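Local structure of putative superoxide reductase (Thermotoga maritima, 3QZB) at residues I47-G52 with I68-Q73; H57-E62 with N89-S94; Y81-Y86 with V109-K114; V113-S118 with Q137-E142. The protein probably catalyses the reduction of superoxide to hydrogen peroxide at an iron centre, using electrons delivered by rubredoxin. One frame throughout, in Å; residues are numbered along the deposited sequence. Where two conformers were deposited one is given.

Contact 1: residues I47-G52 with I68-Q73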
loop_
_atom_site.group_PDB
_atom_site.type_symbol
_atom_site.label_atom_id
_atom_site.label_comp_id
_atom_site.label_asym_id
_atom_site.label_seq_id
_atom_site.Cartn_x
_atom_site.Cartn_y
_atom_site.Cartn_z
ATOM N N ILE A 47 -1.929 4.221 -19.006
ATOM C CA ILE A 47 -2.487 5.332 -18.270
ATOM C C ILE A 47 -1.377 5.993 -17.460
ATOM O O ILE A 47 -0.724 5.370 -16.639
ATOM C CB ILE A 47 -3.610 4.878 -17.316
ATOM C CG1 ILE A 47 -4.731 4.157 -18.063
ATOM C CG2 ILE A 47 -4.156 6.064 -16.523
ATOM C CD1 ILE A 47 -5.774 3.505 -17.102
ATOM N N VAL A 48 -1.134 7.267 -17.805
ATOM C CA VAL A 48 -0.158 8.077 -17.057
ATOM C C VAL A 48 -0.947 9.005 -16.151
ATOM O O VAL A 48 -1.927 9.642 -16.566
ATOM C CB VAL A 48 0.758 8.894 -17.990
ATOM C CG1 VAL A 48 1.876 9.556 -17.167
ATOM C CG2 VAL A 48 1.355 8.017 -19.073
ATOM N N VAL A 49 -0.526 9.086 -14.885
ATOM C CA VAL A 49 -1.127 10.070 -13.966
ATOM C C VAL A 49 0.029 10.846 -13.312
ATOM O O VAL A 49 1.002 10.257 -12.867
ATOM C CB VAL A 49 -2.002 9.434 -12.894
ATOM C CG1 VAL A 49 -2.708 10.514 -12.102
ATOM C CG2 VAL A 49 -3.006 8.447 -13.490
ATOM N N THR A 50 -0.100 12.175 -13.333
ATOM C CA THR A 50 0.949 13.078 -12.843
ATOM C C THR A 50 0.350 14.156 -11.968
ATOM O O THR A 50 -0.613 14.798 -12.335
ATOM C CB THR A 50 1.647 13.755 -14.037
ATOM O OG1 THR A 50 2.068 12.758 -14.989
ATOM C CG2 THR A 50 2.845 14.586 -13.600
ATOM N N VAL A 51 0.925 14.352 -10.788
ATOM C CA VAL A 51 0.598 15.553 -9.963
ATOM C C VAL A 51 1.766 16.534 -10.197
ATOM O O VAL A 51 2.909 16.168 -10.228
ATOM C CB VAL A 51 0.456 15.177 -8.480
ATOM C CG1 VAL A 51 0.234 16.420 -7.611
ATOM C CG2 VAL A 51 -0.710 14.184 -8.289
ATOM N N GLY A 52 1.390 17.794 -10.341
ATOM C CA GLY A 52 2.361 18.863 -10.498
ATOM C C GLY A 52 2.716 18.919 -11.936
ATOM O O GLY A 52 3.827 19.264 -12.243
ATOM N N ILE A 68 -0.752 8.203 -5.739
ATOM C CA ILE A 68 -1.858 8.271 -6.680
ATOM C C ILE A 68 -2.507 6.884 -6.655
ATOM O O ILE A 68 -1.776 5.877 -6.636
ATOM C CB ILE A 68 -1.343 8.573 -8.084
ATOM C CG1 ILE A 68 -0.899 10.035 -8.204
ATOM C CG2 ILE A 68 -2.405 8.215 -9.162
ATOM C CD1 ILE A 68 0.033 10.286 -9.378
ATOM N N LYS A 69 -3.835 6.826 -6.646
ATOM C CA LYS A 69 -4.523 5.582 -6.958
ATOM C C LYS A 69 -5.448 5.825 -8.083
ATOM O O LYS A 69 -5.886 6.950 -8.345
ATOM C CB LYS A 69 -5.125 4.894 -5.723
ATOM C CG LYS A 69 -6.232 5.627 -5.048
ATOM C CD LYS A 69 -6.880 4.814 -3.923
ATOM C CE LYS A 69 -5.957 4.238 -2.865
ATOM N NZ LYS A 69 -5.033 5.238 -2.214
ATOM N N VAL A 70 -5.768 4.749 -8.817
ATOM C CA VAL A 70 -6.621 4.815 -9.985
ATOM C C VAL A 70 -7.761 3.819 -9.779
ATOM O O VAL A 70 -7.547 2.708 -9.331
ATOM C CB VAL A 70 -5.853 4.497 -11.239
ATOM C CG1 VAL A 70 -6.773 4.403 -12.501
ATOM C CG2 VAL A 70 -4.718 5.532 -11.477
ATOM N N PHE A 71 -8.967 4.269 -10.081
ATOM C CA PHE A 71 -10.156 3.443 -10.108
ATOM C C PHE A 71 -10.696 3.389 -11.551
ATOM O O PHE A 71 -10.559 4.345 -12.314
ATOM C CB PHE A 71 -11.249 3.992 -9.188
ATOM C CG PHE A 71 -10.883 3.877 -7.712
ATOM C CD1 PHE A 71 -11.202 2.734 -6.990
ATOM C CD2 PHE A 71 -10.265 4.938 -7.056
ATOM C CE1 PHE A 71 -10.862 2.614 -5.682
ATOM C CE2 PHE A 71 -9.930 4.843 -5.691
ATOM C CZ PHE A 71 -10.253 3.689 -5.013
ATOM N N PHE A 72 -11.381 2.293 -11.831
ATOM C CA PHE A 72 -12.139 2.151 -13.064
ATOM C C PHE A 72 -13.603 1.916 -12.698
ATOM O O PHE A 72 -13.912 1.030 -11.900
ATOM C CB PHE A 72 -11.618 1.010 -13.912
ATOM C CG PHE A 72 -12.292 0.883 -15.240
ATOM C CD1 PHE A 72 -12.142 1.855 -16.212
ATOM C CD2 PHE A 72 -13.132 -0.180 -15.544
ATOM C CE1 PHE A 72 -12.770 1.765 -17.448
ATOM C CE2 PHE A 72 -13.753 -0.253 -16.759
ATOM C CZ PHE A 72 -13.561 0.700 -17.716
ATOM N N GLN A 73 -14.483 2.697 -13.325
ATOM C CA GLN A 73 -15.931 2.618 -13.117
ATOM C C GLN A 73 -16.556 2.121 -14.426
ATOM O O GLN A 73 -16.644 2.917 -15.371
ATOM C CB GLN A 73 -16.491 3.979 -12.716
ATOM C CG GLN A 73 -17.783 3.915 -11.931
ATOM C CD GLN A 73 -18.912 3.369 -12.746
ATOM O OE1 GLN A 73 -19.301 3.986 -13.745
ATOM N NE2 GLN A 73 -19.457 2.245 -12.345
#
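Val49 and Ile68 meet branch to branch: CG1 of Val49 lies 3.7 Å from CG2 of Ile68, while the terminal CD1 of Ile68 passes beside that valine and comes within 3.6 Å of the backbone O of Val49. The two side chains cross obliquely, and both branches of Ile68 take part. Its CD1 also reaches CG2 of Val51 at 4.1 Å, and here the side chains slide past each other in opposite directions. Val49 in turn divides its methyls between two partners. With CG1 anti to the backbone N (chi1 -173°) that methyl faces Ile68, and CG2 is left to meet CG2 of Val70 at 3.9 Å. No hydrogen bond joins the segments, so the 213 Å² buried between them rests on these branched apolar groups. Val49 and Val51 alternate along one strand, Ile68 and Val70 along the other, and all four start their side chains toward the opposite segment. The strand axes, at 140° to each other, stay 8.6 Å apart, too far for backbone pairing. Each strand is instead held by its own neighbours: Val49 pairs through its backbone with Val109, Thr50 with Val32, and Val70 with Val83. Ala123 lies against Val49, and Ser125 touches both Val51 and Ile68. The side chain of Val51 is about 7 Å from the bound iron. Two sheets packed face to face through valine and isoleucine side chains, which contribute to the hydrophobic core, are characteristic of an immunoglobulin-like beta-sandwich.

Contact 2: residues H57-E62 with N89-S94. With FE (Fe (III) ion), chain B.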
loop_
_atom_site.group_PDB
_atom_site.type_symbol
_atom_site.label_atom_id
_atom_site.label_comp_id
_atom_site.label_asym_id
_atom_site.label_seq_id
_atom_site.Cartn_x
_atom_site.Cartn_y
_atom_site.Cartn_z
ATOM N N HIS A 57 4.845 20.744 -7.948
ATOM C CA HIS A 57 4.588 20.513 -6.539
ATOM C C HIS A 57 5.908 20.178 -5.863
ATOM O O HIS A 57 6.711 19.419 -6.394
ATOM C CB HIS A 57 3.552 19.383 -6.329
ATOM C CG HIS A 57 3.099 19.235 -4.895
ATOM N ND1 HIS A 57 3.888 18.624 -3.938
ATOM C CD2 HIS A 57 1.968 19.637 -4.249
ATOM C CE1 HIS A 57 3.271 18.669 -2.765
ATOM N NE2 HIS A 57 2.115 19.279 -2.913
ATOM N N PRO A 58 6.130 20.696 -4.628
ATOM C CA PRO A 58 7.335 20.317 -3.888
ATOM C C PRO A 58 7.518 18.839 -3.659
ATOM O O PRO A 58 6.518 18.061 -3.642
ATOM C CB PRO A 58 7.146 21.053 -2.545
ATOM C CG PRO A 58 6.289 22.223 -2.870
ATOM C CD PRO A 58 5.325 21.698 -3.913
ATOM N N ASN A 59 8.753 18.430 -3.428
ATOM C CA ASN A 59 9.009 17.068 -2.974
ATOM C C ASN A 59 10.125 17.160 -1.961
ATOM O O ASN A 59 11.288 16.895 -2.222
ATOM C CB ASN A 59 9.423 16.202 -4.121
ATOM C CG ASN A 59 9.427 14.736 -3.763
ATOM O OD1 ASN A 59 9.183 14.351 -2.601
ATOM N ND2 ASN A 59 9.698 13.887 -4.771
ATOM N N THR A 60 9.759 17.588 -0.755
ATOM C CA THR A 60 10.679 17.702 0.366
ATOM C C THR A 60 10.287 16.708 1.436
ATOM O O THR A 60 9.182 16.138 1.415
ATOM C CB THR A 60 10.694 19.137 0.948
ATOM O OG1 THR A 60 9.415 19.345 1.569
ATOM C CG2 THR A 60 10.970 20.193 -0.146
ATOM N N THR A 61 11.143 16.547 2.455
ATOM C CA THR A 61 10.805 15.679 3.500
ATOM C C THR A 61 9.514 16.131 4.224
ATOM O O THR A 61 8.692 15.329 4.627
ATOM C CB THR A 61 12.007 15.583 4.476
ATOM O OG1 THR A 61 13.196 15.097 3.785
ATOM C CG2 THR A 61 11.719 14.703 5.699
ATOM N N GLU A 62 9.327 17.446 4.363
ATOM C CA GLU A 62 8.189 18.011 5.039
ATOM C C GLU A 62 6.905 18.063 4.224
ATOM O O GLU A 62 5.823 18.059 4.810
ATOM C CB GLU A 62 8.537 19.438 5.556
ATOM C CG GLU A 62 9.758 19.497 6.472
ATOM C CD GLU A 62 11.155 19.370 5.774
ATOM O OE1 GLU A 62 11.303 19.514 4.525
ATOM O OE2 GLU A 62 12.153 19.184 6.540
ATOM N N ASN A 89 7.676 7.066 -2.215
ATOM C CA ASN A 89 8.023 6.923 -0.827
ATOM C C ASN A 89 9.376 7.467 -0.403
ATOM O O ASN A 89 9.748 7.352 0.758
ATOM C CB ASN A 89 7.846 5.482 -0.364
ATOM C CG ASN A 89 6.389 5.052 -0.372
ATOM O OD1 ASN A 89 5.506 5.912 -0.393
ATOM N ND2 ASN A 89 6.126 3.737 -0.368
ATOM N N ALA A 90 10.131 8.066 -1.331
ATOM C CA ALA A 90 11.406 8.693 -1.005
ATOM C C ALA A 90 11.281 10.191 -1.177
ATOM O O ALA A 90 10.816 10.658 -2.230
ATOM C CB ALA A 90 12.515 8.150 -1.896
ATOM N N HIS A 91 11.677 10.940 -0.147
ATOM C CA HIS A 91 11.529 12.391 -0.139
ATOM C C HIS A 91 12.751 13.072 0.479
ATOM O O HIS A 91 12.596 14.077 1.171
ATOM C CB HIS A 91 10.240 12.849 0.541
ATOM C CG HIS A 91 9.056 12.046 0.123
ATOM N ND1 HIS A 91 8.447 12.191 -1.098
ATOM C CD2 HIS A 91 8.430 11.049 0.754
ATOM C CE1 HIS A 91 7.481 11.283 -1.194
ATOM N NE2 HIS A 91 7.444 10.598 -0.072
ATOM N N GLY A 92 13.935 12.536 0.223
ATOM C CA GLY A 92 15.174 13.189 0.693
ATOM C C GLY A 92 15.518 12.967 2.154
ATOM O O GLY A 92 16.473 13.584 2.643
ATOM N N GLU A 93 14.765 12.163 2.874
ATOM C CA GLU A 93 15.037 11.845 4.259
ATOM C C GLU A 93 16.342 11.132 4.415
ATOM O O GLU A 93 16.666 10.285 3.581
ATOM C CB GLU A 93 13.947 10.917 4.787
ATOM C CG GLU A 93 12.579 11.463 4.521
ATOM C CD GLU A 93 11.930 10.966 3.241
ATOM O OE1 GLU A 93 12.625 10.420 2.367
ATOM O OE2 GLU A 93 10.711 11.178 3.084
ATOM N N SER A 94 17.056 11.360 5.509
ATOM C CA SER A 94 18.230 10.608 5.808
ATOM C C SER A 94 18.640 10.785 7.270
ATOM O O SER A 94 18.284 11.777 7.907
ATOM C CB SER A 94 19.409 10.960 4.915
ATOM O OG SER A 94 19.974 12.238 5.246
HETATM FE FE FE B . 0.799 19.780 -1.188
#
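The imidazole of His91 takes the amide of Asn59 at its edge, with the two planes 60° apart and the side chains crossing at about a right angle. In one of its two conformers, Glu93 also puts OE2 at this ring's edge, in plane. ND1 of His91 donates to OD1 of Asn59 over 2.7 Å; the N-H points at the acceptor with an angle of 163° and uses a lone pair in the carbonyl plane. The His57 ring carries CD of Pro58 over one face, 3.3 Å above the plane and offset toward the rim. NE2 of His57 binds the iron at 2.2 Å, while its ND1 donates to O of Pro58 at 2.7 Å, a bond that, with the iron at NE2, fixes the ring's rotation. OG1 of Thr61 donates to O of His91 at 2.9 Å, the hydroxyl tilted 31° from the carbonyl plane. The amide of Asn59 is held from its other end as well, where ND2 donates to OE2 of Glu106 and to O of Thr105. Two side-chain bonds thus tie loop 57-62 to loop 89-94. His57 joins His29, His63, His130 and Cys127 on the metal, the four-histidine, one-cysteine iron centre of superoxide reductases.

Contact 3: residues Y81-Y86 with V109-K114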
loop_
_atom_site.group_PDB
_atom_site.type_symbol
_atom_site.label_atom_id
_atom_site.label_comp_id
_atom_site.label_asym_id
_atom_site.label_seq_id
_atom_site.Cartn_x
_atom_site.Cartn_y
_atom_site.Cartn_z
ATOM N N TYR A 81 -13.608 -0.135 -9.211
ATOM C CA TYR A 81 -12.603 -1.128 -9.048
ATOM C C TYR A 81 -11.270 -0.438 -8.946
ATOM O O TYR A 81 -10.946 0.414 -9.773
ATOM C CB TYR A 81 -12.613 -2.175 -10.193
ATOM C CG TYR A 81 -13.985 -2.795 -10.325
ATOM C CD1 TYR A 81 -14.350 -3.875 -9.583
ATOM C CD2 TYR A 81 -14.967 -2.150 -11.033
ATOM C CE1 TYR A 81 -15.665 -4.364 -9.624
ATOM C CE2 TYR A 81 -16.237 -2.638 -11.077
ATOM C CZ TYR A 81 -16.586 -3.761 -10.380
ATOM O OH TYR A 81 -17.888 -4.243 -10.395
ATOM N N GLU A 82 -10.493 -0.784 -7.918
ATOM C CA GLU A 82 -9.178 -0.183 -7.727
ATOM C C GLU A 82 -8.221 -0.805 -8.741
ATOM O O GLU A 82 -7.867 -1.976 -8.660
ATOM C CB GLU A 82 -8.670 -0.416 -6.298
ATOM C CG GLU A 82 -7.416 0.430 -5.979
ATOM C CD GLU A 82 -6.946 0.268 -4.558
ATOM O OE1 GLU A 82 -6.630 -0.892 -4.182
ATOM O OE2 GLU A 82 -6.866 1.300 -3.831
ATOM N N VAL A 83 -7.840 -0.026 -9.723
ATOM C CA VAL A 83 -6.825 -0.430 -10.694
ATOM C C VAL A 83 -5.461 -0.615 -10.023
ATOM O O VAL A 83 -4.750 -1.561 -10.273
ATOM C CB VAL A 83 -6.754 0.598 -11.842
ATOM C CG1 VAL A 83 -5.513 0.455 -12.712
ATOM C CG2 VAL A 83 -8.035 0.527 -12.679
ATOM N N GLY A 84 -5.122 0.313 -9.106
ATOM C CA GLY A 84 -3.861 0.233 -8.418
ATOM C C GLY A 84 -3.692 1.405 -7.466
ATOM O O GLY A 84 -4.402 2.360 -7.554
ATOM N N ARG A 85 -2.717 1.228 -6.562
ATOM C CA ARG A 85 -2.239 2.299 -5.685
ATOM C C ARG A 85 -0.752 2.374 -5.925
ATOM O O ARG A 85 -0.046 1.336 -5.912
ATOM C CB ARG A 85 -2.550 2.005 -4.213
ATOM C CG ARG A 85 -1.948 3.067 -3.249
ATOM C CD ARG A 85 -2.346 2.771 -1.838
ATOM N NE ARG A 85 -1.577 3.472 -0.811
ATOM C CZ ARG A 85 -2.096 4.268 0.140
ATOM N NH1 ARG A 85 -3.324 4.796 0.059
ATOM N NH2 ARG A 85 -1.333 4.587 1.187
ATOM N N TYR A 86 -0.260 3.595 -6.149
ATOM C CA TYR A 86 1.125 3.831 -6.579
ATOM C C TYR A 86 1.738 4.845 -5.602
ATOM O O TYR A 86 1.328 6.016 -5.581
ATOM C CB TYR A 86 1.118 4.365 -8.032
ATOM C CG TYR A 86 0.227 3.546 -8.958
ATOM C CD1 TYR A 86 0.677 2.316 -9.462
ATOM C CD2 TYR A 86 -1.068 3.932 -9.213
ATOM C CE1 TYR A 86 -0.191 1.491 -10.243
ATOM C CE2 TYR A 86 -1.898 3.124 -9.991
ATOM C CZ TYR A 86 -1.487 1.929 -10.484
ATOM O OH TYR A 86 -2.369 1.186 -11.243
ATOM N N VAL A 109 3.242 8.382 -12.495
ATOM C CA VAL A 109 3.193 6.928 -12.647
ATOM C C VAL A 109 2.560 6.579 -13.998
ATOM O O VAL A 109 1.635 7.212 -14.432
ATOM C CB VAL A 109 2.489 6.237 -11.449
ATOM C CG1 VAL A 109 0.990 6.610 -11.388
ATOM C CG2 VAL A 109 2.727 4.693 -11.492
ATOM N N THR A 110 3.079 5.497 -14.574
ATOM C CA THR A 110 2.435 4.868 -15.740
ATOM C C THR A 110 2.061 3.446 -15.339
ATOM O O THR A 110 2.888 2.664 -14.910
ATOM C CB THR A 110 3.362 4.800 -16.934
ATOM O OG1 THR A 110 3.861 6.122 -17.201
ATOM C CG2 THR A 110 2.623 4.256 -18.170
ATOM N N THR A 111 0.778 3.144 -15.473
ATOM C CA THR A 111 0.188 1.823 -15.231
ATOM C C THR A 111 -0.481 1.356 -16.522
ATOM O O THR A 111 -0.790 2.156 -17.412
ATOM C CB THR A 111 -0.783 1.910 -14.039
ATOM O OG1 THR A 111 -1.225 0.623 -13.617
ATOM C CG2 THR A 111 -1.988 2.730 -14.287
ATOM N N VAL A 112 -0.571 0.033 -16.651
ATOM C CA VAL A 112 -1.054 -0.582 -17.872
ATOM C C VAL A 112 -2.257 -1.464 -17.492
ATOM O O VAL A 112 -2.170 -2.271 -16.575
ATOM C CB VAL A 112 0.025 -1.429 -18.531
ATOM C CG1 VAL A 112 -0.531 -2.139 -19.771
ATOM C CG2 VAL A 112 1.227 -0.585 -18.885
ATOM N N VAL A 113 -3.346 -1.257 -18.201
ATOM C CA VAL A 113 -4.586 -2.030 -17.957
ATOM C C VAL A 113 -5.042 -2.683 -19.270
ATOM O O VAL A 113 -4.620 -2.311 -20.354
ATOM C CB VAL A 113 -5.732 -1.165 -17.426
ATOM C CG1 VAL A 113 -5.375 -0.613 -16.032
ATOM C CG2 VAL A 113 -6.131 -0.039 -18.366
ATOM N N LYS A 114 -5.855 -3.719 -19.104
ATOM C CA LYS A 114 -6.621 -4.307 -20.209
ATOM C C LYS A 114 -8.078 -4.155 -19.826
ATOM O O LYS A 114 -8.485 -4.612 -18.754
ATOM C CB LYS A 114 -6.250 -5.752 -20.400
ATOM C CG LYS A 114 -4.861 -6.016 -20.866
ATOM C CD LYS A 114 -4.582 -7.479 -20.957
ATOM C CE LYS A 114 -3.239 -7.861 -21.520
ATOM N NZ LYS A 114 -3.187 -9.350 -21.719
#
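Val83 sets its CG1 methyl against CG1 of Val113 at 3.5 Å, a tighter than usual carbon contact, with the two side chains crossing at about a right angle. Next along the strand, Val83 and Gly84 both face Val70, which makes a classic beta bulge. A side chain on Gly84 would collide with the Tyr86 hydroxyl, since a modelled CB would sit 2.1 Å from OH. Tyr86 then reaches across to the other strand. With CG beside its backbone N (chi1 -48°), the near end of the ring rests on Val109, where CD1 of Tyr86 lies 3.7 Å from CG2 of Val109. The far end reaches Thr111, whose OG1 accepts a hydrogen bond from OH of Tyr86 over 2.7 Å. A phenylalanine in place of the tyrosine would probably leave OG1 of Thr111 without this donor and the ring without its polar tether. The strand axes lie 8.5 Å apart at 155°, in facing sheets of the sandwich; Thr110, Val112, Val113 and Lys114 pair antiparallel with a strand of the third subunit, extending the sheet. Between largely apolar layers, one phenol-hydroxyl bond satisfies the buried tyrosine OH and holds the ring's outer end against the opposite sheet.

Contact 4: residues V113-S118 with Q137-E142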
loop_
_atom_site.group_PDB
_atom_site.type_symbol
_atom_site.label_atom_id
_atom_site.label_comp_id
_atom_site.label_asym_id
_atom_site.label_seq_id
_atom_site.Cartn_x
_atom_site.Cartn_y
_atom_site.Cartn_z
ATOM N N VAL A 113 -3.346 -1.257 -18.201
ATOM C CA VAL A 113 -4.586 -2.030 -17.957
ATOM C C VAL A 113 -5.042 -2.683 -19.270
ATOM O O VAL A 113 -4.620 -2.311 -20.354
ATOM C CB VAL A 113 -5.732 -1.165 -17.426
ATOM C CG1 VAL A 113 -5.375 -0.613 -16.032
ATOM C CG2 VAL A 113 -6.131 -0.039 -18.366
ATOM N N LYS A 114 -5.855 -3.719 -19.104
ATOM C CA LYS A 114 -6.621 -4.307 -20.209
ATOM C C LYS A 114 -8.078 -4.155 -19.826
ATOM O O LYS A 114 -8.485 -4.612 -18.754
ATOM C CB LYS A 114 -6.250 -5.752 -20.400
ATOM C CG LYS A 114 -4.861 -6.016 -20.866
ATOM C CD LYS A 114 -4.582 -7.479 -20.957
ATOM C CE LYS A 114 -3.239 -7.861 -21.520
ATOM N NZ LYS A 114 -3.187 -9.350 -21.719
ATOM N N LEU A 115 -8.853 -3.494 -20.686
ATOM C CA LEU A 115 -10.255 -3.228 -20.430
ATOM C C LEU A 115 -11.135 -4.009 -21.402
ATOM O O LEU A 115 -10.821 -4.120 -22.585
ATOM C CB LEU A 115 -10.609 -1.743 -20.579
ATOM C CG LEU A 115 -9.794 -0.787 -19.734
ATOM C CD1 LEU A 115 -10.060 0.635 -20.149
ATOM C CD2 LEU A 115 -10.003 -1.038 -18.260
ATOM N N ASN A 116 -12.269 -4.500 -20.924
ATOM C CA ASN A 116 -13.176 -5.105 -21.870
ATOM C C ASN A 116 -14.539 -4.547 -21.926
ATOM O O ASN A 116 -15.354 -5.024 -22.724
ATOM C CB ASN A 116 -13.116 -6.599 -21.775
ATOM C CG ASN A 116 -13.583 -7.051 -20.468
ATOM O OD1 ASN A 116 -14.772 -7.027 -20.193
ATOM N ND2 ASN A 116 -12.659 -7.470 -19.627
ATOM N N ARG A 117 -14.778 -3.468 -21.185
ATOM C CA ARG A 117 -15.968 -2.683 -21.320
ATOM C C ARG A 117 -15.639 -1.209 -21.108
ATOM O O ARG A 117 -14.747 -0.887 -20.339
ATOM C CB ARG A 117 -17.078 -3.092 -20.287
ATOM C CG ARG A 117 -17.380 -4.601 -20.152
ATOM C CD ARG A 117 -18.748 -4.927 -19.586
ATOM N NE ARG A 117 -19.004 -4.426 -18.237
ATOM C CZ ARG A 117 -18.878 -5.125 -17.109
ATOM N NH1 ARG A 117 -18.254 -6.300 -17.041
ATOM N NH2 ARG A 117 -19.388 -4.609 -16.036
ATOM N N SER A 118 -16.454 -0.322 -21.682
ATOM C CA SER A 118 -16.272 1.119 -21.539
ATOM C C SER A 118 -16.545 1.570 -20.116
ATOM O O SER A 118 -17.294 0.946 -19.377
ATOM C CB SER A 118 -17.213 1.871 -22.456
ATOM O OG SER A 118 -16.930 1.534 -23.809
ATOM N N GLN A 137 -11.846 10.776 -16.332
ATOM C CA GLN A 137 -11.855 10.811 -17.805
ATOM C C GLN A 137 -12.583 9.558 -18.295
ATOM O O GLN A 137 -12.258 8.459 -17.883
ATOM C CB GLN A 137 -10.366 10.786 -18.345
ATOM C CG GLN A 137 -10.144 10.956 -19.725
ATOM C CD GLN A 137 -8.774 11.300 -19.912
ATOM O OE1 GLN A 137 -8.273 12.284 -19.306
ATOM N NE2 GLN A 137 -8.134 10.548 -20.713
ATOM N N LYS A 138 -13.487 9.741 -19.260
ATOM C CA LYS A 138 -14.120 8.614 -19.925
ATOM C C LYS A 138 -13.140 7.867 -20.828
ATOM O O LYS A 138 -12.267 8.492 -21.434
ATOM C CB LYS A 138 -15.251 9.130 -20.786
ATOM C CG LYS A 138 -16.275 8.122 -21.251
ATOM C CD LYS A 138 -17.234 7.781 -20.070
ATOM C CE LYS A 138 -18.244 6.667 -20.394
ATOM N NZ LYS A 138 -17.571 5.419 -20.944
ATOM N N ILE A 139 -13.331 6.555 -20.960
ATOM C CA ILE A 139 -12.607 5.743 -21.958
ATOM C C ILE A 139 -13.640 4.822 -22.607
ATOM O O ILE A 139 -14.454 4.179 -21.942
ATOM C CB ILE A 139 -11.381 5.021 -21.383
ATOM C CG1 ILE A 139 -10.555 4.366 -22.490
ATOM C CG2 ILE A 139 -11.811 4.080 -20.242
ATOM C CD1 ILE A 139 -9.141 3.984 -22.042
ATOM N N THR A 140 -13.567 4.778 -23.939
ATOM C CA THR A 140 -14.487 3.936 -24.721
ATOM C C THR A 140 -13.699 2.698 -25.156
ATOM O O THR A 140 -12.550 2.792 -25.634
ATOM C CB THR A 140 -14.968 4.704 -25.945
ATOM O OG1 THR A 140 -15.716 5.846 -25.504
ATOM C CG2 THR A 140 -15.853 3.840 -26.831
ATOM N N VAL A 141 -14.301 1.522 -25.008
ATOM C CA VAL A 141 -13.691 0.263 -25.374
ATOM C C VAL A 141 -14.559 -0.352 -26.471
ATOM O O VAL A 141 -15.787 -0.422 -26.341
ATOM C CB VAL A 141 -13.611 -0.674 -24.157
ATOM C CG1 VAL A 141 -12.986 -1.995 -24.544
ATOM C CG2 VAL A 141 -12.809 0.029 -23.018
ATOM N N GLU A 142 -13.947 -0.817 -27.526
ATOM C CA GLU A 142 -14.647 -1.527 -28.596
ATOM C C GLU A 142 -15.418 -2.698 -28.036
ATOM O O GLU A 142 -14.984 -3.381 -27.105
ATOM C CB GLU A 142 -13.678 -2.015 -29.657
ATOM C CG GLU A 142 -13.087 -0.921 -30.510
ATOM C CD GLU A 142 -12.221 -1.340 -31.645
ATOM O OE1 GLU A 142 -11.861 -2.528 -31.725
ATOM O OE2 GLU A 142 -11.838 -0.443 -32.425
HETATM O O HOH W 1 -16.437 -4.080 -24.919
HETATM O O HOH W 2 -17.498 -1.457 -24.242
#
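Ser118 and Thr140 bring their CA atoms within 4.6 Å where the chain, leaving the end of strand 103-115 through a loop, passes alongside the last residues of strand 131-141. OG of Ser118 accepts the backbone N-H of Val141 at 2.9 Å in an almost straight bond of 177°. A chi1 of -62° places it, OG lying anti to its own carbonyl carbon. An alanine here would remove OG, and N of Val141 would probably be left without its acceptor. Val141 sets CG2 3.7 Å from CB of Leu115, and its CG1 approaches O of Leu115 at 3.6 Å. That same CG2 lies 3.4 Å from O of Arg117, a buried carbonyl that finds no polar partner in the model. This is one end of the beta-sandwich, where the chain crosses from the three-stranded sheet holding 103-115 to the sheet holding 119-127 and 131-141. Deeper in, Leu115 and Ile139 meet tip to tip, CD1 of Leu115 3.9 Å from CG2 of Ile139. Two waters complete the seam: one donates to Asn116 O and Glu142 O, the other links Ser118 N to Val141 O. Lys138 bends past Ser118 to a salt bridge with Asp75.

Contacts 1 and 3 sit side by side in the sandwich interior, their centres about 7 Å apart. Strands 65-74 and 81-87 link them, with Val70 O 2.8 Å from Val83 N and Ile68 O 2.8 Å from Tyr86 N, both probable hydrogen bonds. Contact 4 continues the same core toward one end: it shares Val113 and Lys114 with contact 3, and Phe72 of the 68-73 segment packs on its Ile139, CE1 of Phe72 to CG2 of Ile139 at 3.8 Å. Contact 2 belongs to the loops at the other end, its centre about 20 Å from that of contact 1 and about 35 Å from that of contact 4. Of the four, it alone supplies an iron ligand.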